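Local coordinates for protein thioesterase (Xanthomonas campestris pv. campestris, PDB 2FUJ) that probably hydrolyses fatty acyl-CoA thioesters, as a putative acyl-CoA thioesterase that forms a tetramer of hotdog-fold subunits, at residues A[35-40]-A[78-83]; A[74-79]-A[98-103]; A[91-96]-A[112-117]. All coordinates share one frame; numbering follows the deposited sequence.

Contact 1: A[35-40]-A[78-83]; sequences SYLEEA and ILVELF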
# COMPACT_ATOMS: atom_id res chain seq x y z
N SER A 35 -3.29 -8.66 -3.90
CA SER A 35 -2.53 -8.87 -2.68
C SER A 35 -3.14 -9.96 -1.81
O SER A 35 -2.42 -10.70 -1.15
CB SER A 35 -2.44 -7.57 -1.86
OG SER A 35 -1.71 -6.58 -2.57
N TYR A 36 -4.46 -10.07 -1.80
CA TYR A 36 -5.11 -11.11 -1.01
C TYR A 36 -4.74 -12.46 -1.61
O TYR A 36 -4.49 -13.43 -0.90
CB TYR A 36 -6.64 -10.97 -1.04
CG TYR A 36 -7.19 -9.73 -0.40
CD1 TYR A 36 -6.56 -9.14 0.70
CD2 TYR A 36 -8.37 -9.16 -0.86
CE1 TYR A 36 -7.10 -8.02 1.32
CE2 TYR A 36 -8.93 -8.04 -0.25
CZ TYR A 36 -8.29 -7.47 0.85
OH TYR A 36 -8.83 -6.37 1.46
N LEU A 37 -4.70 -12.52 -2.94
CA LEU A 37 -4.36 -13.76 -3.63
C LEU A 37 -2.91 -14.13 -3.36
O LEU A 37 -2.57 -15.30 -3.25
CB LEU A 37 -4.61 -13.60 -5.13
CG LEU A 37 -6.07 -13.35 -5.49
CD1 LEU A 37 -6.21 -13.09 -6.98
CD2 LEU A 37 -6.90 -14.55 -5.06
N GLU A 38 -2.07 -13.11 -3.27
CA GLU A 38 -0.66 -13.32 -3.00
C GLU A 38 -0.49 -13.91 -1.60
O GLU A 38 0.18 -14.94 -1.43
CB GLU A 38 0.06 -11.97 -3.09
CG GLU A 38 1.54 -11.98 -2.77
CD GLU A 38 2.10 -10.58 -2.81
OE1 GLU A 38 1.83 -9.80 -1.88
OE2 GLU A 38 2.81 -10.25 -3.79
N GLU A 39 -1.10 -13.28 -0.60
CA GLU A 39 -1.00 -13.77 0.77
C GLU A 39 -1.45 -15.22 0.87
O GLU A 39 -0.79 -16.04 1.51
CB GLU A 39 -1.85 -12.91 1.71
CG GLU A 39 -1.58 -13.14 3.21
CD GLU A 39 -0.14 -12.85 3.61
OE1 GLU A 39 0.53 -12.05 2.91
OE2 GLU A 39 0.32 -13.40 4.63
N ALA A 40 -2.56 -15.55 0.22
CA ALA A 40 -3.06 -16.92 0.24
C ALA A 40 -2.04 -17.89 -0.34
O ALA A 40 -1.81 -18.95 0.22
CB ALA A 40 -4.38 -17.01 -0.54
N ILE A 78 -12.34 -12.07 4.65
CA ILE A 78 -12.59 -12.99 3.55
C ILE A 78 -11.96 -14.37 3.67
O ILE A 78 -11.17 -14.64 4.56
CB ILE A 78 -12.06 -12.38 2.25
CG1 ILE A 78 -10.56 -12.11 2.41
CG2 ILE A 78 -12.81 -11.09 1.95
CD1 ILE A 78 -10.12 -10.85 3.16
N LEU A 79 -12.34 -15.24 2.74
CA LEU A 79 -11.81 -16.58 2.67
C LEU A 79 -11.32 -16.76 1.25
O LEU A 79 -12.11 -16.68 0.30
CB LEU A 79 -12.90 -17.61 2.97
CG LEU A 79 -12.41 -19.05 2.84
CD1 LEU A 79 -11.37 -19.33 3.91
CD2 LEU A 79 -13.58 -19.99 2.97
N VAL A 80 -10.02 -16.98 1.08
CA VAL A 80 -9.48 -17.14 -0.26
C VAL A 80 -9.27 -18.60 -0.59
O VAL A 80 -8.42 -19.27 -0.01
CB VAL A 80 -8.17 -16.37 -0.44
CG1 VAL A 80 -7.71 -16.46 -1.89
CG2 VAL A 80 -8.37 -14.94 -0.05
N GLU A 81 -10.06 -19.06 -1.53
CA GLU A 81 -10.04 -20.43 -2.00
C GLU A 81 -9.19 -20.52 -3.25
O GLU A 81 -9.44 -19.84 -4.24
CB GLU A 81 -11.47 -20.86 -2.28
CG GLU A 81 -11.64 -22.26 -2.79
CD GLU A 81 -13.11 -22.62 -2.90
OE1 GLU A 81 -13.76 -22.85 -1.86
OE2 GLU A 81 -13.62 -22.63 -4.04
N LEU A 82 -8.17 -21.38 -3.20
CA LEU A 82 -7.28 -21.57 -4.34
C LEU A 82 -7.38 -23.01 -4.84
O LEU A 82 -7.45 -23.95 -4.06
CB LEU A 82 -5.83 -21.30 -3.92
CG LEU A 82 -5.52 -19.91 -3.38
CD1 LEU A 82 -4.04 -19.83 -3.03
CD2 LEU A 82 -5.88 -18.86 -4.43
N PHE A 83 -7.40 -23.18 -6.16
CA PHE A 83 -7.48 -24.52 -6.73
C PHE A 83 -6.71 -24.58 -8.05
O PHE A 83 -6.37 -23.55 -8.62
CB PHE A 83 -8.93 -24.95 -6.96
CG PHE A 83 -9.74 -23.96 -7.74
CD1 PHE A 83 -10.20 -22.79 -7.16
CD2 PHE A 83 -10.03 -24.19 -9.08
CE1 PHE A 83 -10.93 -21.85 -7.90
CE2 PHE A 83 -10.76 -23.27 -9.82
CZ PHE A 83 -11.21 -22.09 -9.23
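Helix segment 35-40 passes over strand segment 78-83 with 8.9 Å between their axes and 65° between their directions, and Ala40 and Val80 stand nearest, CA to CA 6.4 Å. No hydrogen bond joins the two segments. The contact is apolar and buried. Ala40 makes the closest approach. Its CB meets Val80 CG1 at 3.6 Å and Leu82 CD1 at 3.8 Å, so one small methyl group touches two strand residues. Val80 CG1 lies anti to its own backbone N (chi1 -175°). There it also meets Leu37, whose CD2 comes within 3.8 Å of Val80 CG1. These two side chains cross at about a right angle. The same Leu37 CD2 is a looser neighbour of Leu82 CD2, at 4.5 Å. The other branch of Val80, CG2, lies beside Tyr36, nearest the backbone O of Tyr36 at 4.2 Å. Further along, Ile78 CD1 lies over one face of the Tyr36 ring, 4.5 Å from CZ. The hydroxyl of Tyr36 is held elsewhere, by a hydrogen bond to Asp21. Ile78, Val80 and Leu82 thus turn one face of the strand to the helix. Glu81 points the other way and makes a salt bridge with Arg97. Glu38 points away from the strand, and its OE2 bonds to Asn29 of a third subunit; Glu39 bonds to Trp19 N and Trp74 NE1 of a second subunit. A long helix (30-47) laid across a curved antiparallel sheet is the signature of the hotdog fold: the helix is the sausage and the sheet is the bun.

Contact 2: A[74-79]-A[98-103]; sequences WPNDIL and ILDQKD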
# COMPACT_ATOMS: atom_id res chain seq x y z
N TRP A 74 -14.85 -3.10 4.54
CA TRP A 74 -14.36 -3.40 5.87
C TRP A 74 -15.61 -3.26 6.75
O TRP A 74 -16.49 -2.45 6.45
CB TRP A 74 -13.30 -2.36 6.24
CG TRP A 74 -12.69 -2.51 7.59
CD1 TRP A 74 -11.53 -3.16 7.91
CD2 TRP A 74 -13.18 -1.94 8.81
NE1 TRP A 74 -11.26 -3.01 9.25
CE2 TRP A 74 -12.26 -2.27 9.83
CE3 TRP A 74 -14.30 -1.17 9.14
CZ2 TRP A 74 -12.42 -1.87 11.15
CZ3 TRP A 74 -14.47 -0.76 10.46
CH2 TRP A 74 -13.53 -1.12 11.45
N PRO A 75 -15.70 -4.02 7.85
CA PRO A 75 -14.76 -5.01 8.39
C PRO A 75 -15.03 -6.47 8.01
O PRO A 75 -14.75 -7.37 8.80
CB PRO A 75 -14.90 -4.80 9.89
CG PRO A 75 -16.38 -4.61 10.02
CD PRO A 75 -16.75 -3.71 8.85
N ASN A 76 -15.57 -6.72 6.83
CA ASN A 76 -15.84 -8.10 6.44
C ASN A 76 -14.60 -8.84 5.96
O ASN A 76 -14.07 -8.56 4.88
CB ASN A 76 -16.94 -8.13 5.37
CG ASN A 76 -18.22 -7.48 5.84
OD1 ASN A 76 -18.72 -7.78 6.93
ND2 ASN A 76 -18.75 -6.56 5.05
N ASP A 77 -14.12 -9.77 6.78
CA ASP A 77 -12.94 -10.57 6.46
C ASP A 77 -13.33 -11.61 5.41
O ASP A 77 -14.50 -11.98 5.30
CB ASP A 77 -12.39 -11.24 7.71
CG ASP A 77 -11.99 -10.24 8.77
OD1 ASP A 77 -11.39 -9.20 8.40
OD2 ASP A 77 -12.26 -10.48 9.97
N ILE A 78 -12.34 -12.07 4.65
CA ILE A 78 -12.59 -12.99 3.55
C ILE A 78 -11.96 -14.37 3.67
O ILE A 78 -11.17 -14.64 4.56
CB ILE A 78 -12.06 -12.38 2.25
CG1 ILE A 78 -10.56 -12.11 2.41
CG2 ILE A 78 -12.81 -11.09 1.95
CD1 ILE A 78 -10.12 -10.85 3.16
N LEU A 79 -12.34 -15.24 2.74
CA LEU A 79 -11.81 -16.58 2.67
C LEU A 79 -11.32 -16.76 1.25
O LEU A 79 -12.11 -16.68 0.30
CB LEU A 79 -12.90 -17.61 2.97
CG LEU A 79 -12.41 -19.05 2.84
CD1 LEU A 79 -11.37 -19.33 3.91
CD2 LEU A 79 -13.58 -19.99 2.97
N ILE A 98 -12.75 -15.56 -3.99
CA ILE A 98 -12.61 -14.80 -2.76
C ILE A 98 -14.02 -14.67 -2.20
O ILE A 98 -14.88 -14.01 -2.78
CB ILE A 98 -11.98 -13.42 -3.02
CG1 ILE A 98 -10.54 -13.61 -3.53
CG2 ILE A 98 -12.00 -12.58 -1.75
CD1 ILE A 98 -9.91 -12.37 -4.15
N LEU A 99 -14.26 -15.34 -1.07
CA LEU A 99 -15.59 -15.35 -0.46
C LEU A 99 -15.64 -14.62 0.87
O LEU A 99 -14.61 -14.34 1.48
CB LEU A 99 -16.04 -16.80 -0.23
CG LEU A 99 -15.74 -17.77 -1.38
CD1 LEU A 99 -15.71 -19.19 -0.85
CD2 LEU A 99 -16.76 -17.59 -2.49
N ASP A 100 -16.85 -14.34 1.33
CA ASP A 100 -17.04 -13.67 2.60
C ASP A 100 -16.96 -14.73 3.70
O ASP A 100 -17.60 -15.77 3.60
CB ASP A 100 -18.41 -13.01 2.64
CG ASP A 100 -18.60 -12.15 3.86
OD1 ASP A 100 -18.33 -10.94 3.78
OD2 ASP A 100 -19.00 -12.71 4.90
N GLN A 101 -16.18 -14.47 4.75
CA GLN A 101 -16.05 -15.44 5.83
C GLN A 101 -17.36 -15.80 6.52
O GLN A 101 -17.57 -16.96 6.89
CB GLN A 101 -15.05 -14.94 6.88
CG GLN A 101 -13.61 -15.23 6.56
CD GLN A 101 -12.66 -14.81 7.68
OE1 GLN A 101 -11.46 -14.67 7.46
NE2 GLN A 101 -13.20 -14.62 8.87
N LYS A 102 -18.24 -14.83 6.69
CA LYS A 102 -19.51 -15.07 7.36
C LYS A 102 -20.57 -15.71 6.49
O LYS A 102 -21.51 -16.32 6.98
CB LYS A 102 -20.02 -13.77 7.98
CG LYS A 102 -19.05 -13.19 9.03
CD LYS A 102 -19.65 -12.01 9.76
CE LYS A 102 -19.94 -10.85 8.81
NZ LYS A 102 -18.71 -10.31 8.15
N ASP A 103 -20.43 -15.56 5.17
CA ASP A 103 -21.38 -16.17 4.24
C ASP A 103 -20.62 -16.54 2.98
O ASP A 103 -20.46 -15.72 2.07
CB ASP A 103 -22.50 -15.20 3.89
CG ASP A 103 -23.57 -15.84 3.05
OD1 ASP A 103 -23.32 -16.95 2.52
OD2 ASP A 103 -24.66 -15.24 2.93
O HOH W 1 -15.90 -10.85 8.98
O HOH W 2 -16.92 -11.33 6.57
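Lys102 NZ is gripped by three acceptors, Asn76 OD1 at 2.8 Å and two waters. This is the open end of the beta hairpin formed by strands 78-87 and 91-100. NZ meets OD1 at a C=O...N angle of 127°, tilted 27° from the carbonyl plane. In the Lys102 chain chi3 bends CE aside, and chi4 of -62° places NZ beside Asn76 OD1. One water accepts from both Lys102 NZ and Asp77 N. The other accepts from Lys102 NZ at 2.6 Å and donates to Asp77 O, with a weak bond to Asp100 OD2. Asp77 O also receives the backbone bond from Gln101 N. The ammonium group ties the loop to the turn partly through water, and its charge probably polarises both waters. Asp100 shapes the turn from within. Its OD2 accepts from Lys102 N at 2.9 Å, closing an Asx turn, and from Asp103 N, an Asx motif, while its OD1 bonds to Tyr108 OH. Asp77 OD1 accepts from Val17 N and makes a salt bridge with Arg43 of a second subunit. Deeper in the hairpin, Leu79 and Leu99 form an antiparallel hydrogen-bonded pair, and Ile78 and Asp100 the non-hydrogen-bonded pair beside it. Leu79 N donates to Leu99 O at 2.7 Å, and Leu99 N to Leu79 O. Ile78 and Ile98 lie side by side and point the same way, with Ile78 CB 4.0 Å from Ile98 CG2.

Contact 3: A[91-96]-A[112-117]; sequences SVTIGH and NVVVVW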
# COMPACT_ATOMS: atom_id res chain seq x y z
N SER A 91 4.16 -24.41 -16.10
CA SER A 91 3.30 -23.45 -15.40
C SER A 91 2.12 -24.10 -14.69
O SER A 91 1.78 -25.26 -14.93
CB SER A 91 2.74 -22.42 -16.38
OG SER A 91 1.76 -23.00 -17.23
N VAL A 92 1.52 -23.34 -13.79
CA VAL A 92 0.34 -23.79 -13.06
C VAL A 92 -0.60 -22.60 -13.00
O VAL A 92 -0.21 -21.50 -12.60
CB VAL A 92 0.66 -24.27 -11.62
CG1 VAL A 92 -0.64 -24.60 -10.88
CG2 VAL A 92 1.54 -25.50 -11.67
N THR A 93 -1.84 -22.81 -13.43
CA THR A 93 -2.82 -21.75 -13.40
C THR A 93 -3.71 -21.99 -12.20
O THR A 93 -4.52 -22.92 -12.18
CB THR A 93 -3.66 -21.72 -14.67
OG1 THR A 93 -2.79 -21.62 -15.80
CG2 THR A 93 -4.59 -20.51 -14.67
N ILE A 94 -3.52 -21.16 -11.18
CA ILE A 94 -4.27 -21.26 -9.95
C ILE A 94 -5.54 -20.43 -9.99
O ILE A 94 -5.49 -19.20 -10.03
CB ILE A 94 -3.39 -20.81 -8.76
CG1 ILE A 94 -2.16 -21.71 -8.67
CG2 ILE A 94 -4.19 -20.85 -7.47
CD1 ILE A 94 -1.04 -21.37 -9.65
N GLY A 95 -6.68 -21.12 -9.98
CA GLY A 95 -7.96 -20.45 -9.99
C GLY A 95 -8.28 -20.03 -8.57
O GLY A 95 -7.75 -20.62 -7.62
N HIS A 96 -9.14 -19.04 -8.40
CA HIS A 96 -9.48 -18.58 -7.07
C HIS A 96 -10.92 -18.12 -6.93
O HIS A 96 -11.59 -17.82 -7.91
CB HIS A 96 -8.58 -17.40 -6.66
CG HIS A 96 -8.87 -16.13 -7.40
ND1 HIS A 96 -8.20 -15.76 -8.55
CD2 HIS A 96 -9.77 -15.15 -7.17
CE1 HIS A 96 -8.68 -14.61 -8.99
NE2 HIS A 96 -9.63 -14.22 -8.17
N ASN A 112 -8.06 -16.18 -12.04
CA ASN A 112 -6.90 -17.01 -11.78
C ASN A 112 -5.59 -16.24 -11.84
O ASN A 112 -5.56 -15.06 -12.20
CB ASN A 112 -6.82 -18.15 -12.80
CG ASN A 112 -6.71 -17.65 -14.22
OD1 ASN A 112 -7.68 -17.68 -14.98
ND2 ASN A 112 -5.53 -17.17 -14.59
N VAL A 113 -4.52 -16.93 -11.48
CA VAL A 113 -3.17 -16.40 -11.51
C VAL A 113 -2.30 -17.47 -12.16
O VAL A 113 -2.35 -18.64 -11.76
CB VAL A 113 -2.63 -16.11 -10.10
CG1 VAL A 113 -1.19 -15.63 -10.19
CG2 VAL A 113 -3.49 -15.07 -9.41
N VAL A 114 -1.52 -17.09 -13.16
CA VAL A 114 -0.66 -18.04 -13.84
C VAL A 114 0.74 -17.95 -13.26
O VAL A 114 1.35 -16.89 -13.28
CB VAL A 114 -0.60 -17.77 -15.35
CG1 VAL A 114 0.40 -18.69 -16.01
CG2 VAL A 114 -1.98 -17.96 -15.97
N VAL A 115 1.23 -19.07 -12.75
CA VAL A 115 2.55 -19.14 -12.16
C VAL A 115 3.47 -20.00 -13.01
O VAL A 115 3.06 -21.04 -13.52
CB VAL A 115 2.49 -19.75 -10.74
CG1 VAL A 115 3.89 -19.95 -10.21
CG2 VAL A 115 1.68 -18.84 -9.83
N VAL A 116 4.72 -19.56 -13.15
CA VAL A 116 5.70 -20.30 -13.93
C VAL A 116 7.00 -20.39 -13.13
O VAL A 116 7.30 -19.50 -12.34
CB VAL A 116 5.99 -19.60 -15.29
CG1 VAL A 116 4.71 -19.44 -16.09
CG2 VAL A 116 6.62 -18.23 -15.05
N TRP A 117 7.74 -21.47 -13.31
CA TRP A 117 9.01 -21.62 -12.62
C TRP A 117 10.08 -21.37 -13.67
O TRP A 117 10.35 -22.22 -14.52
CB TRP A 117 9.14 -23.02 -12.00
CG TRP A 117 8.15 -23.26 -10.91
CD1 TRP A 117 6.79 -23.37 -11.05
CD2 TRP A 117 8.41 -23.35 -9.51
NE1 TRP A 117 6.20 -23.52 -9.82
CE2 TRP A 117 7.17 -23.51 -8.85
CE3 TRP A 117 9.58 -23.31 -8.73
CZ2 TRP A 117 7.06 -23.63 -7.46
CZ3 TRP A 117 9.47 -23.44 -7.34
CH2 TRP A 117 8.22 -23.59 -6.72
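Ile94 and Val115 are brought together by their torsions: Ile94 CG1 lies anti to its carbonyl carbon (chi1 -61°), and chi2 of 80° then places CD1 3.7 Å from Val115 CG2. The two side chains cross at a slant, diagonally between neighbouring residue pairs. Thr93 meets Asn112 in a similar diagonal on the other face. Thr93 CG2 comes to 3.5 Å from Asn112 ND2. That amide nitrogen has a weak hydrogen bond to Asn65. At the strand end, Ser91 CB packs on Val116 CG1 at 3.6 Å. The contact joins strands 91-100 and 107-116, an antiparallel hairpin in the sheet of the hotdog fold. Val92 and Val115 exchange two hydrogen bonds, and so do Ile94 and Val113. Gly95 CA lies 3.8 Å from Asn112 CB. The His96 ring comes to 3.5 Å of Asn112 N with its CE1, and its NE2 bonds to Ser109 OG. The face with Val92, Ile94, Val113 and Val115 is aliphatic along its middle, with His96 at one end, while the other mixes Ser91, Thr93 and Asn112 with valines. The backbone bonds thus fix the register, and the side chains across this hairpin add mainly apolar packing.

Following the chain from the N terminus, helix 30-47 comes first, and contact 1 closes a 37-residue excursion by setting it on strand 78-87. Contact 2 opens on the stretch where contact 1 closes. They share Ile78 and Leu79. Contact 2 closes after 18 residues, at the end of strand 91-100. Contact 3 opens inside that span and closes beyond it, so contacts 2 and 3 cross, whereas contacts 1 and 3 follow in series. Leu37 links the three, because its CD2 touches both Ile98 and His96. Contact 2 joins strand 78-87 to 91-100, and contact 3 joins 91-100 to 107-116. Contacts 2 and 3 lie on opposite sides of the chain's centre, about 23 Å apart between centres.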